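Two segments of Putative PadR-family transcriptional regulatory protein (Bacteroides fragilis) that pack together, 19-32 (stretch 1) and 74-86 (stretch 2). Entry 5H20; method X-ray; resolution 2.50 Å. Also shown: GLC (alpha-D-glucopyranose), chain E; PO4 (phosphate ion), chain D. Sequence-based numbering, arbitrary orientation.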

ATOM      1  N   ILE A  19       7.963   7.022   3.399  1.00 55.21           N
ATOM      2  CA  ILE A  19       9.069   7.168   4.353  1.00 53.96           C
ATOM      3  C   ILE A  19      10.298   6.346   3.897  1.00 54.84           C
ATOM      4  O   ILE A  19      11.427   6.875   3.848  1.00 55.11           O
ATOM      5  N   MET A  20      10.062   5.071   3.557  1.00 55.07           N
ATOM      6  CA  MET A  20      11.130   4.176   3.086  1.00 56.68           C
ATOM      7  C   MET A  20      11.743   4.690   1.788  1.00 60.09           C
ATOM      8  O   MET A  20      12.973   4.656   1.626  1.00 61.75           O
ATOM      9  N   LEU A  21      10.884   5.181   0.887  1.00 61.63           N
ATOM     10  CA  LEU A  21      11.321   5.875  -0.332  1.00 65.98           C
ATOM     11  C   LEU A  21      12.246   7.055  -0.046  1.00 66.17           C
ATOM     12  O   LEU A  21      13.343   7.119  -0.601  1.00 69.13           O
ATOM     13  N   LEU A  22      11.806   7.969   0.824  1.00 63.80           N
ATOM     14  CA  LEU A  22      12.585   9.165   1.189  1.00 64.32           C
ATOM     15  C   LEU A  22      13.897   8.850   1.915  1.00 63.42           C
ATOM     16  O   LEU A  22      14.875   9.574   1.756  1.00 65.41           O
ATOM     17  N   LEU A  23      13.926   7.750   2.666  1.00 61.49           N
ATOM     18  CA  LEU A  23      15.124   7.352   3.417  1.00 61.42           C
ATOM     19  C   LEU A  23      16.144   6.513   2.636  1.00 65.09           C
ATOM     20  O   LEU A  23      17.274   6.330   3.092  1.00 65.75           O
ATOM     21  N   HIS A  24      15.744   6.031   1.454  1.00 68.45           N
ATOM     22  CA  HIS A  24      16.540   5.063   0.692  1.00 72.95           C
ATOM     23  C   HIS A  24      17.879   5.604   0.199  1.00 77.32           C
ATOM     24  O   HIS A  24      18.855   4.854   0.147  1.00 80.03           O
ATOM     25  N   LYS A  25      17.931   6.889  -0.151  1.00 78.90           N
ATOM     26  CA  LYS A  25      19.195   7.492  -0.576  1.00 83.78           C
ATOM     27  C   LYS A  25      19.911   8.188   0.577  1.00 81.51           C
ATOM     28  O   LYS A  25      21.117   8.000   0.760  1.00 83.53           O
ATOM     29  N   GLU A  26      19.162   8.974   1.351  1.00 77.98           N
ATOM     30  CA  GLU A  26      19.728   9.740   2.449  1.00 76.60           C
ATOM     31  C   GLU A  26      19.121   9.357   3.797  1.00 71.90           C
ATOM     32  O   GLU A  26      17.893   9.276   3.911  1.00 69.91           O
ATOM     33  N   PRO A  27      19.979   9.130   4.824  1.00 71.05           N
ATOM     34  CA  PRO A  27      19.473   9.091   6.196  1.00 67.68           C
ATOM     35  C   PRO A  27      18.957  10.477   6.595  1.00 66.77           C
ATOM     36  O   PRO A  27      19.358  11.474   5.988  1.00 69.17           O
ATOM     37  N   ALA A  28      18.064  10.541   7.581  1.00 64.20           N
ATOM     38  CA  ALA A  28      17.389  11.799   7.918  1.00 63.55           C
ATOM     39  C   ALA A  28      16.747  11.808   9.301  1.00 61.76           C
ATOM     40  O   ALA A  28      16.349  10.762   9.817  1.00 60.17           O
ATOM     41  N   TYR A  29      16.680  13.005   9.887  1.00 62.56           N
ATOM     42  CA  TYR A  29      15.845  13.282  11.047  1.00 62.36           C
ATOM     43  C   TYR A  29      14.395  13.318  10.570  1.00 61.39           C
ATOM     44  O   TYR A  29      14.120  13.624   9.394  1.00 61.40           O
ATOM     45  N   ALA A  30      13.467  12.998  11.469  1.00 60.85           N
ATOM     46  CA  ALA A  30      12.036  13.150  11.208  1.00 60.28           C
ATOM     47  C   ALA A  30      11.661  14.514  10.592  1.00 62.01           C
ATOM     48  O   ALA A  30      10.867  14.572   9.654  1.00 61.73           O
ATOM     49  N   SER A  31      12.252  15.585  11.125  1.00 64.52           N
ATOM     50  CA  SER A  31      12.151  16.949  10.585  1.00 67.20           C
ATOM     51  C   SER A  31      12.633  17.105   9.139  1.00 67.23           C
ATOM     52  O   SER A  31      12.138  17.976   8.428  1.00 70.42           O
ATOM     53  N   ASP A  32      13.606  16.292   8.711  1.00 65.32           N
ATOM     54  CA  ASP A  32      14.034  16.312   7.304  1.00 66.01           C
ATOM     55  C   ASP A  32      12.976  15.655   6.431  1.00 64.53           C
ATOM     56  O   ASP A  32      12.726  16.110   5.320  1.00 67.01           O
ATOM     57  N   PRO A  74      18.442  15.144  22.513  1.00 60.36           N
ATOM     58  CA  PRO A  74      18.852  14.070  21.589  1.00 58.91           C
ATOM     59  C   PRO A  74      17.853  13.870  20.449  1.00 59.37           C
ATOM     60  O   PRO A  74      16.636  13.855  20.676  1.00 61.29           O
ATOM     61  N   ARG A  75      18.374  13.730  19.234  1.00 58.38           N
ATOM     62  CA  ARG A  75      17.549  13.602  18.042  1.00 57.46           C
ATOM     63  C   ARG A  75      17.802  12.237  17.411  1.00 55.76           C
ATOM     64  O   ARG A  75      18.944  11.767  17.385  1.00 56.45           O
ATOM     65  N   LYS A  76      16.733  11.596  16.947  1.00 55.17           N
ATOM     66  CA  LYS A  76      16.811  10.290  16.305  1.00 54.15           C
ATOM     67  C   LYS A  76      17.218  10.484  14.847  1.00 53.15           C
ATOM     68  O   LYS A  76      16.632  11.278  14.112  1.00 53.17           O
ATOM     69  N   TYR A  77      18.273   9.790  14.441  1.00 53.00           N
ATOM     70  CA  TYR A  77      18.756   9.926  13.076  1.00 53.86           C
ATOM     71  C   TYR A  77      18.557   8.592  12.383  1.00 53.57           C
ATOM     72  O   TYR A  77      19.195   7.592  12.714  1.00 55.83           O
ATOM     73  N   TYR A  78      17.621   8.595  11.447  1.00 52.47           N
ATOM     74  CA  TYR A  78      17.051   7.379  10.897  1.00 51.55           C
ATOM     75  C   TYR A  78      17.698   7.034   9.578  1.00 53.00           C
ATOM     76  O   TYR A  78      18.008   7.915   8.778  1.00 54.37           O
ATOM     77  N   LYS A  79      17.873   5.739   9.357  1.00 54.19           N
ATOM     78  CA  LYS A  79      18.279   5.210   8.062  1.00 57.06           C
ATOM     79  C   LYS A  79      17.434   3.988   7.718  1.00 56.47           C
ATOM     80  O   LYS A  79      16.849   3.353   8.601  1.00 55.90           O
ATOM     81  N   LEU A  80      17.368   3.680   6.427  1.00 57.54           N
ATOM     82  CA  LEU A  80      16.709   2.486   5.941  1.00 57.10           C
ATOM     83  C   LEU A  80      17.713   1.324   6.085  1.00 60.29           C
ATOM     84  O   LEU A  80      18.837   1.419   5.575  1.00 63.88           O
ATOM     85  N   THR A  81      17.313   0.251   6.777  1.00 60.05           N
ATOM     86  CA  THR A  81      18.169  -0.947   6.985  1.00 64.51           C
ATOM     87  C   THR A  81      18.348  -1.793   5.714  1.00 67.82           C
ATOM     88  O   THR A  81      17.745  -1.501   4.676  1.00 65.94           O
ATOM     89  N   GLY A  82      19.172  -2.846   5.810  1.00 68.69           N
ATOM     90  CA  GLY A  82      19.270  -3.878   4.774  1.00 70.70           C
ATOM     91  C   GLY A  82      17.915  -4.501   4.448  1.00 67.67           C
ATOM     92  O   GLY A  82      17.541  -4.607   3.280  1.00 66.87           O
ATOM     93  N   LYS A  83      17.192  -4.892   5.499  1.00 66.58           N
ATOM     94  CA  LYS A  83      15.845  -5.450   5.415  1.00 65.05           C
ATOM     95  C   LYS A  83      14.850  -4.433   4.801  1.00 60.38           C
ATOM     96  O   LYS A  83      14.041  -4.796   3.952  1.00 58.88           O
ATOM     97  N   GLY A  84      14.969  -3.170   5.218  1.00 58.81           N
ATOM     98  CA  GLY A  84      14.231  -2.043   4.644  1.00 56.57           C
ATOM     99  C   GLY A  84      14.448  -1.823   3.160  1.00 57.09           C
ATOM    100  O   GLY A  84      13.474  -1.649   2.423  1.00 56.09           O
ATOM    101  N   GLU A  85      15.715  -1.839   2.730  1.00 59.55           N
ATOM    102  CA  GLU A  85      16.108  -1.708   1.315  1.00 61.72           C
ATOM    103  C   GLU A  85      15.576  -2.851   0.438  1.00 62.07           C
ATOM    104  O   GLU A  85      15.098  -2.595  -0.672  1.00 62.46           O
ATOM    105  N   SER A  86      15.685  -4.092   0.924  1.00 63.21           N
ATOM    106  CA  SER A  86      15.157  -5.271   0.217  1.00 64.86           C
ATOM    107  C   SER A  86      13.623  -5.225   0.086  1.00 61.66           C
ATOM    108  O   SER A  86      13.101  -5.405  -1.019  1.00 62.05           O
TER

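Two backbone hydrogen bonds fix the register of the stretches. Ala 28 N donates to Tyr 78 O (2.9 Å, N-H...O angle 159°) and Tyr 78 N donates to Ala 28 O (3.0 Å, 157°), a single antiparallel bridge in which the N-H and C=O of Ala 28 are both satisfied by those of Tyr 78. Farther along, where Leu 23 and Leu 80 have their CA atoms 5.7 Å apart, water 1 replaces direct pairing: it donates to Leu 23 O (2.9 Å) and accepts from Leu 80 N (3.2 Å).

Around that water-bridged pair the packing is apolar. The helix that opens stretch 1 crosses strand 75-80 at 95°, and both leucines direct their CA-to-CB bonds toward the other stretch. Leu 23 (m, t) places CB 4.2 Å from Leu 80 CG and CD1 4.3 Å from Tyr 78 CB. Leu 80, off-well at both chi angles, also meets Met 20 (m, t, m), whose CG lies 3.8 Å from Leu 80 CD2, and His 24, whose CB is 3.7 Å from Leu 80 CD1. Close by, His 24 O and Glu 85 OE2 approach to 3.2 Å, but both are acceptors, so proximity there is not bonding.

Tyr 29 (chi1 m) is sandwiched. The guanidinium of Arg 75 (m, t, p) lies flat over one ring face, with centres 3.6 Å apart and planes at 19°; Arg 75 CZ sits only 11° off the ring normal, which supports a cation-pi interaction. Against the opposite face, Tyr 77 (chi1 t) presents its edge, with centroids 4.8 Å apart and planes at 60°. Tyr 77 also packs against the proline, its CE2 being 3.8 Å from Pro 27 CB.

The stack leaves the guanidinium edge free for polar partners. The phosphate, probably from the crystallisation liquor, accepts at O2 from Arg 75 NH1 (3.3 Å) and Arg 75 NH2 (3.1 Å); the NH2 bond to glucose O1 is weak at 3.4 Å. Although Ser 31 OG is 2.8 Å from Arg 75 NH2, the angle is too poor for a hydrogen bond. Ser 31 (p) instead pairs its OG with glucose O2 (2.9 Å), either group being a possible donor.

Glucose also links the backbones. Its O3 accepts from Ala 30 N (2.9 Å, 161°) and donates to Lys 76 O (2.7 Å). Glucose O2 accepts from Ser 31 N (2.8 Å, 167°). Tyr 29 N, at the N-cap position, is satisfied within its own stretch by Asp 32 OD2 (2.9 Å). In stretch 2, Thr 81 OG1 caps the following helix by accepting from Gly 84 N (2.9 Å, 163°).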

ATOM      1  CB  ILE A  19       8.656   6.753   5.792  1.00 52.07           C
ATOM      2  CG1 ILE A  19       7.591   7.684   6.364  1.00 52.24           C
ATOM      3  CG2 ILE A  19       9.859   6.740   6.732  1.00 51.75           C
ATOM      4  CD1 ILE A  19       6.824   7.083   7.529  1.00 51.54           C
ATOM      5  CB  MET A  20      10.628   2.747   2.920  1.00 57.05           C
ATOM      6  CG  MET A  20      10.323   2.057   4.233  1.00 55.02           C
ATOM      7  SD  MET A  20       9.969   0.308   4.006  1.00 57.36           S
ATOM      8  CE  MET A  20       8.231   0.370   3.566  1.00 56.55           C
ATOM      9  CB  LEU A  21      10.131   6.348  -1.184  1.00 68.14           C
ATOM     10  CG  LEU A  21       9.918   5.742  -2.569  1.00 73.30           C
ATOM     11  CD1 LEU A  21       8.851   6.543  -3.295  1.00 76.18           C
ATOM     12  CD2 LEU A  21      11.192   5.724  -3.408  1.00 77.78           C
ATOM     13  CB  LEU A  22      11.733  10.178   1.976  1.00 62.46           C
ATOM     14  CG  LEU A  22      10.574  10.899   1.249  1.00 64.71           C
ATOM     15  CD1 LEU A  22       9.559  11.455   2.239  1.00 62.66           C
ATOM     16  CD2 LEU A  22      11.051  12.004   0.315  1.00 69.23           C
ATOM     17  CB  LEU A  23      14.734   6.663   4.734  1.00 58.15           C
ATOM     18  CG  LEU A  23      14.247   7.597   5.846  1.00 56.23           C
ATOM     19  CD1 LEU A  23      13.604   6.785   6.947  1.00 54.67           C
ATOM     20  CD2 LEU A  23      15.348   8.479   6.440  1.00 57.19           C
ATOM     21  CB  HIS A  24      15.712   4.408  -0.429  1.00 75.70           C
ATOM     22  CG  HIS A  24      16.099   4.811  -1.820  1.00 81.48           C
ATOM     23  ND1 HIS A  24      17.060   4.141  -2.550  1.00 86.69           N
ATOM     24  CD2 HIS A  24      15.639   5.800  -2.622  1.00 83.82           C
ATOM     25  CE1 HIS A  24      17.185   4.709  -3.736  1.00 91.96           C
ATOM     26  NE2 HIS A  24      16.336   5.718  -3.805  1.00 90.50           N
ATOM     27  CB  LYS A  25      19.000   8.433  -1.764  1.00 88.36           C
ATOM     28  CG  LYS A  25      20.150   8.404  -2.758  1.00 95.08           C
ATOM     29  CD  LYS A  25      19.655   8.728  -4.157  1.00100.97           C
ATOM     30  CE  LYS A  25      20.721   8.488  -5.210  1.00108.88           C
ATOM     31  NZ  LYS A  25      20.179   8.733  -6.576  1.00115.58           N
ATOM     32  CB  GLU A  26      19.545  11.241   2.208  1.00 78.32           C
ATOM     33  CG  GLU A  26      20.608  11.879   1.320  1.00 84.03           C
ATOM     34  CD  GLU A  26      20.401  13.378   1.116  1.00 86.40           C
ATOM     35  OE1 GLU A  26      19.456  13.963   1.715  1.00 83.84           O
ATOM     36  OE2 GLU A  26      21.199  13.981   0.353  1.00 91.14           O
ATOM     37  CB  PRO A  27      20.702   8.704   7.020  1.00 69.41           C
ATOM     38  CG  PRO A  27      21.878   9.136   6.196  1.00 72.68           C
ATOM     39  CD  PRO A  27      21.443   8.913   4.774  1.00 74.14           C
ATOM     40  CB  ALA A  28      16.342  12.136   6.859  1.00 63.85           C
ATOM     41  CB  TYR A  29      16.213  14.634  11.689  1.00 65.21           C
ATOM     42  CG  TYR A  29      17.659  14.796  12.172  1.00 66.74           C
ATOM     43  CD1 TYR A  29      18.119  14.143  13.328  1.00 67.50           C
ATOM     44  CD2 TYR A  29      18.551  15.626  11.490  1.00 68.44           C
ATOM     45  CE1 TYR A  29      19.430  14.303  13.771  1.00 69.80           C
ATOM     46  CE2 TYR A  29      19.864  15.789  11.925  1.00 70.43           C
ATOM     47  CZ  TYR A  29      20.292  15.131  13.068  1.00 70.98           C
ATOM     48  OH  TYR A  29      21.587  15.283  13.496  1.00 73.83           O
ATOM     49  CB  ALA A  30      11.232  12.882  12.475  1.00 61.10           C
ATOM     50  CB  SER A  31      12.902  17.941  11.479  1.00 70.06           C
ATOM     51  OG  SER A  31      14.253  17.516  11.674  1.00 69.67           O
ATOM     52  CB  ASP A  32      15.387  15.614   7.086  1.00 65.19           C
ATOM     53  CG  ASP A  32      16.502  16.206   7.925  1.00 66.62           C
ATOM     54  OD1 ASP A  32      16.568  17.451   8.022  1.00 69.65           O
ATOM     55  OD2 ASP A  32      17.328  15.425   8.472  1.00 65.29           O
ATOM     56  CB  PRO A  74      18.873  12.822  22.479  1.00 59.97           C
ATOM     57  CG  PRO A  74      19.080  13.343  23.864  1.00 61.63           C
ATOM     58  CD  PRO A  74      18.350  14.655  23.911  1.00 61.84           C
ATOM     59  CB  ARG A  75      17.871  14.720  17.051  1.00 59.03           C
ATOM     60  CG  ARG A  75      17.712  16.135  17.600  1.00 61.41           C
ATOM     61  CD  ARG A  75      18.147  17.167  16.573  1.00 64.30           C
ATOM     62  NE  ARG A  75      17.147  17.303  15.521  1.00 67.34           N
ATOM     63  CZ  ARG A  75      17.375  17.728  14.279  1.00 70.40           C
ATOM     64  NH1 ARG A  75      18.594  18.090  13.891  1.00 71.87           N
ATOM     65  NH2 ARG A  75      16.367  17.793  13.416  1.00 72.78           N
ATOM     66  CB  LYS A  76      15.481   9.538  16.405  1.00 56.39           C
ATOM     67  CG  LYS A  76      15.140   8.962  17.782  1.00 59.02           C
ATOM     68  CD  LYS A  76      13.706   8.457  17.776  1.00 62.17           C
ATOM     69  CE  LYS A  76      13.232   7.999  19.151  1.00 67.03           C
ATOM     70  NZ  LYS A  76      12.893   6.549  19.221  1.00 69.07           N
ATOM     71  CB  TYR A  77      20.190  10.451  13.062  1.00 55.82           C
ATOM     72  CG  TYR A  77      20.733  10.890  11.717  1.00 59.48           C
ATOM     73  CD1 TYR A  77      20.266  12.049  11.082  1.00 60.71           C
ATOM     74  CD2 TYR A  77      21.769  10.166  11.098  1.00 63.10           C
ATOM     75  CE1 TYR A  77      20.793  12.456   9.859  1.00 65.19           C
ATOM     76  CE2 TYR A  77      22.295  10.563   9.876  1.00 67.25           C
ATOM     77  CZ  TYR A  77      21.803  11.705   9.262  1.00 68.32           C
ATOM     78  OH  TYR A  77      22.313  12.106   8.054  1.00 74.26           O
ATOM     79  CB  TYR A  78      15.548   7.574  10.649  1.00 50.25           C
ATOM     80  CG  TYR A  78      14.632   7.615  11.853  1.00 49.67           C
ATOM     81  CD1 TYR A  78      14.075   6.436  12.372  1.00 49.96           C
ATOM     82  CD2 TYR A  78      14.242   8.841  12.422  1.00 50.30           C
ATOM     83  CE1 TYR A  78      13.203   6.465  13.451  1.00 51.34           C
ATOM     84  CE2 TYR A  78      13.356   8.882  13.497  1.00 51.46           C
ATOM     85  CZ  TYR A  78      12.839   7.694  14.008  1.00 52.42           C
ATOM     86  OH  TYR A  78      11.947   7.716  15.063  1.00 55.68           O
ATOM     87  CB  LYS A  79      19.775   4.885   8.040  1.00 61.48           C
ATOM     88  CG  LYS A  79      20.168   3.721   8.944  1.00 63.54           C
ATOM     89  CD  LYS A  79      21.618   3.312   8.771  1.00 69.64           C
ATOM     90  CE  LYS A  79      21.786   1.858   9.179  1.00 73.30           C
ATOM     91  NZ  LYS A  79      23.169   1.347   8.904  1.00 81.19           N
ATOM     92  CB  LEU A  80      16.345   2.695   4.467  1.00 58.41           C
ATOM     93  CG  LEU A  80      14.966   2.519   3.828  1.00 57.45           C
ATOM     94  CD1 LEU A  80      15.175   2.057   2.400  1.00 60.17           C
ATOM     95  CD2 LEU A  80      14.030   1.555   4.537  1.00 55.84           C
ATOM     96  CB  THR A  81      17.623  -1.895   8.088  1.00 65.55           C
ATOM     97  OG1 THR A  81      16.349  -2.424   7.684  1.00 63.89           O
ATOM     98  CG2 THR A  81      17.519  -1.203   9.451  1.00 63.65           C
ATOM     99  CB  LYS A  83      15.390  -5.941   6.804  1.00 66.71           C
ATOM    100  CG  LYS A  83      14.026  -6.627   6.839  1.00 67.06           C
ATOM    101  CD  LYS A  83      13.672  -7.087   8.251  1.00 70.43           C
ATOM    102  CE  LYS A  83      12.275  -7.690   8.304  1.00 71.31           C
ATOM    103  NZ  LYS A  83      11.806  -7.929   9.698  1.00 74.90           N
ATOM    104  CB  GLU A  85      17.645  -1.625   1.146  1.00 65.88           C
ATOM    105  CG  GLU A  85      18.328  -0.389   1.735  1.00 66.98           C
ATOM    106  CD  GLU A  85      18.277   0.859   0.849  1.00 68.83           C
ATOM    107  OE1 GLU A  85      17.784   0.798  -0.301  1.00 69.28           O
ATOM    108  OE2 GLU A  85      18.757   1.921   1.306  1.00 70.47           O
ATOM    109  CB  SER A  86      15.584  -6.577   0.891  1.00 68.45           C
ATOM    110  OG  SER A  86      16.995  -6.673   0.967  1.00 73.35           O
TER
HETATM  111  C1  GLC E 204      13.943  15.875  15.955  1.00 79.09           C
HETATM  112  C2  GLC E 204      14.137  14.915  14.779  1.00 79.07           C
HETATM  113  C3  GLC E 204      13.544  13.516  14.996  1.00 80.41           C
HETATM  114  C4  GLC E 204      13.444  13.048  16.451  1.00 85.70           C
HETATM  115  C5  GLC E 204      12.913  14.124  17.414  1.00 87.30           C
HETATM  116  C6  GLC E 204      13.657  14.074  18.752  1.00 87.31           C
HETATM  117  O1  GLC E 204      13.648  17.171  15.427  1.00 76.82           O
HETATM  118  O2  GLC E 204      13.534  15.480  13.611  1.00 74.53           O
HETATM  119  O3  GLC E 204      14.304  12.559  14.247  1.00 72.63           O
HETATM  120  O4  GLC E 204      12.561  11.919  16.512  1.00 89.28           O
HETATM  121  O5  GLC E 204      12.888  15.462  16.850  1.00 85.43           O
HETATM  122  O6  GLC E 204      13.208  12.939  19.506  1.00 89.94           O
HETATM  123  P   PO4 D 203      19.040  19.268  10.059  0.50 76.01           P
HETATM  124  O1  PO4 D 203      20.221  19.329  11.001  0.50 74.80           O
HETATM  125  O2  PO4 D 203      17.831  18.737  10.793  0.50 73.63           O
HETATM  126  O3  PO4 D 203      19.359  18.360   8.893  0.50 73.86           O
HETATM  127  O4  PO4 D 203      18.734  20.654   9.544  0.50 74.65           O
HETATM  128  O   HOH W   1      19.421   5.321   4.688  1.00 67.81           O